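Local coordinates for protein methylmalonyl-CoA epimerase, mitochondrial (Homo sapiens, PDB 3RMU) that interconverts the (R) and (S) forms of methylmalonyl-CoA in mitochondrial propionyl-CoA metabolism and binds cobalt, at residues 64-67 against 68-72. Numbering follows the deposited sequence.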
ATOM      1  N   SER A  64      -1.854  -2.425 -21.432  1.00 47.83           N
ATOM      2  CA  SER A  64      -1.159  -2.379 -20.175  1.00 43.69           C
ATOM      3  C   SER A  64      -1.994  -3.112 -19.129  1.00 38.96           C
ATOM      4  O   SER A  64      -3.199  -2.933 -19.087  1.00 39.51           O
ATOM      5  CB  SER A  64      -0.923  -0.941 -19.734  1.00 35.97           C
ATOM      6  OG  SER A  64      -0.302  -0.943 -18.448  1.00 38.07           O
ATOM      7  N   PRO A  65      -1.352  -3.936 -18.285  1.00 39.63           N
ATOM      8  CA  PRO A  65      -2.071  -4.635 -17.214  1.00 39.47           C
ATOM      9  C   PRO A  65      -2.710  -3.722 -16.158  1.00 41.96           C
ATOM     10  O   PRO A  65      -3.521  -4.203 -15.376  1.00 38.54           O
ATOM     11  CB  PRO A  65      -0.976  -5.480 -16.552  1.00 38.41           C
ATOM     12  CG  PRO A  65       0.289  -4.757 -16.844  1.00 41.50           C
ATOM     13  CD  PRO A  65       0.085  -4.273 -18.264  1.00 42.98           C
ATOM     14  N   ILE A  66      -2.340  -2.435 -16.128  1.00 41.02           N
ATOM     15  CA  ILE A  66      -2.977  -1.455 -15.233  1.00 36.63           C
ATOM     16  C   ILE A  66      -3.929  -0.481 -15.976  1.00 39.31           C
ATOM     17  O   ILE A  66      -4.601   0.341 -15.354  1.00 37.26           O
ATOM     18  CB  ILE A  66      -1.920  -0.685 -14.396  1.00 33.10           C
ATOM     19  CG1 ILE A  66      -1.025   0.209 -15.265  1.00 31.98           C
ATOM     20  CG2 ILE A  66      -1.043  -1.667 -13.574  1.00 30.28           C
ATOM     21  CD1 ILE A  66      -0.182   1.203 -14.453  1.00 23.87           C
ATOM     22  N   ALA A  67      -3.996  -0.566 -17.303  1.00 37.55           N
ATOM     23  CA  ALA A  67      -4.879   0.343 -18.058  1.00 40.08           C
ATOM     24  C   ALA A  67      -6.324   0.233 -17.565  1.00 39.81           C
ATOM     25  O   ALA A  67      -7.027   1.235 -17.443  1.00 45.47           O
ATOM     26  CB  ALA A  67      -4.785   0.078 -19.549  1.00 45.56           C
ATOM     27  N   GLY A  68      -6.753  -0.985 -17.249  1.00 42.80           N
ATOM     28  CA  GLY A  68      -8.134  -1.214 -16.786  1.00 48.89           C
ATOM     29  C   GLY A  68      -8.380  -0.652 -15.394  1.00 46.82           C
ATOM     30  O   GLY A  68      -9.444  -0.114 -15.107  1.00 45.58           O
ATOM     31  N   PHE A  69      -7.374  -0.759 -14.530  1.00 43.77           N
ATOM     32  CA  PHE A  69      -7.451  -0.152 -13.204  1.00 42.87           C
ATOM     33  C   PHE A  69      -7.642   1.378 -13.296  1.00 41.32           C
ATOM     34  O   PHE A  69      -8.388   1.960 -12.517  1.00 37.74           O
ATOM     35  CB  PHE A  69      -6.203  -0.508 -12.414  1.00 40.64           C
ATOM     36  CG  PHE A  69      -6.237  -0.062 -10.989  1.00 39.74           C
ATOM     37  CD1 PHE A  69      -6.835  -0.846 -10.013  1.00 45.31           C
ATOM     38  CD2 PHE A  69      -5.676   1.134 -10.621  1.00 26.76           C
ATOM     39  CE1 PHE A  69      -6.850  -0.443  -8.688  1.00 45.50           C
ATOM     40  CE2 PHE A  69      -5.685   1.545  -9.285  1.00 37.55           C
ATOM     41  CZ  PHE A  69      -6.275   0.748  -8.328  1.00 36.10           C
ATOM     42  N   LEU A  70      -7.004   2.007 -14.279  1.00 40.60           N
ATOM     43  CA  LEU A  70      -6.977   3.467 -14.366  1.00 39.83           C
ATOM     44  C   LEU A  70      -8.235   4.021 -14.988  1.00 44.36           C
ATOM     45  O   LEU A  70      -8.534   5.194 -14.821  1.00 48.40           O
ATOM     46  CB  LEU A  70      -5.752   3.948 -15.139  1.00 37.59           C
ATOM     47  CG  LEU A  70      -4.511   4.093 -14.254  1.00 34.02           C
ATOM     48  CD1 LEU A  70      -3.237   4.214 -15.095  1.00 42.56           C
ATOM     49  CD2 LEU A  70      -4.658   5.294 -13.314  1.00 34.19           C
ATOM     50  N   GLN A  71      -8.970   3.168 -15.692  1.00 51.25           N
ATOM     51  CA  GLN A  71     -10.322   3.484 -16.118  1.00 58.26           C
ATOM     52  C   GLN A  71     -11.315   3.470 -14.940  1.00 59.63           C
ATOM     53  O   GLN A  71     -12.205   4.325 -14.875  1.00 67.12           O
ATOM     54  CB  GLN A  71     -10.769   2.519 -17.222  1.00 64.56           C
ATOM     55  CG  GLN A  71      -9.987   2.690 -18.527  1.00 75.46           C
ATOM     56  CD  GLN A  71     -10.309   1.626 -19.573  1.00 89.95           C
ATOM     57  OE1 GLN A  71     -11.395   1.040 -19.577  1.00 94.68           O
ATOM     58  NE2 GLN A  71      -9.359   1.378 -20.474  1.00 86.99           N
ATOM     59  N   LYS A  72     -11.181   2.507 -14.027  1.00 55.99           N
ATOM     60  CA  LYS A  72     -12.036   2.454 -12.819  1.00 58.72           C
ATOM     61  C   LYS A  72     -11.693   3.541 -11.795  1.00 56.21           C
ATOM     62  O   LYS A  72     -12.582   4.078 -11.144  1.00 53.73           O
ATOM     63  CB  LYS A  72     -11.977   1.075 -12.123  1.00 57.39           C
ATOM     64  CG  LYS A  72     -13.287   0.278 -12.198  1.00 74.62           C
ATOM     65  CD  LYS A  72     -13.438  -0.693 -11.026  1.00 81.31           C
ATOM     66  CE  LYS A  72     -14.647  -1.610 -11.221  1.00 85.20           C
ATOM     67  NZ  LYS A  72     -14.680  -2.746 -10.250  1.00 86.93           N
TER
HETATM   68  O   HOH W   1      -6.186  -3.195 -14.880  1.00 47.38           O
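With chi1 at 66° and an extended CG1 branch, I66 brings its CD1 to L70, one helical turn on. L70 answers with its own CD1. The two methyl carbons lie 4.3 Å apart, a loose apolar contact. The motif is the first turn of the short helix 67-72, in a vicinal oxygen chelate (VOC) fold. S64 OG accepts from I66 N, a weak capping bond just before the helix.

That bond is long, at 3.4 Å between S64 OG and I66 N. The geometry is nearly straight, with an angle of 164° at the hydrogen. S64 OG is also hydrogen-bonded to the carbonyl of G41, so the hydroxyl ties the start of the turn to a neighbouring loop. S64 O receives A67 N at 3.1 Å.

The backbone then takes up helical bonding. L70 N donates to I66 O at 3.1 Å. The same N-H makes a second, weak bond to A67 O. That oxygen, A67 O, is also the acceptor for Q71 N at 3.3 Å. Q71 CG packs against it too, with the chain extended beyond.

One water bridges the turn. It donates to P65 O and accepts from F69 N, satisfying an amide of the first turn.

I66 and L70 both rest on P59 of strand 53-59, and I66 also touches L57 and V42. These contacts pack the start of the helix against strands 42-48 and 53-59. The I66 side chain lies about 6 Å from that of the cobalt ligand H80, and about 9 Å from the cobalt ion. F69 CG lies anti to the backbone N (chi1 -174°). The ring turns from residues 64-67 to meet H79 edge-to-face, while F69 CB stays 3.5 Å from I66 O.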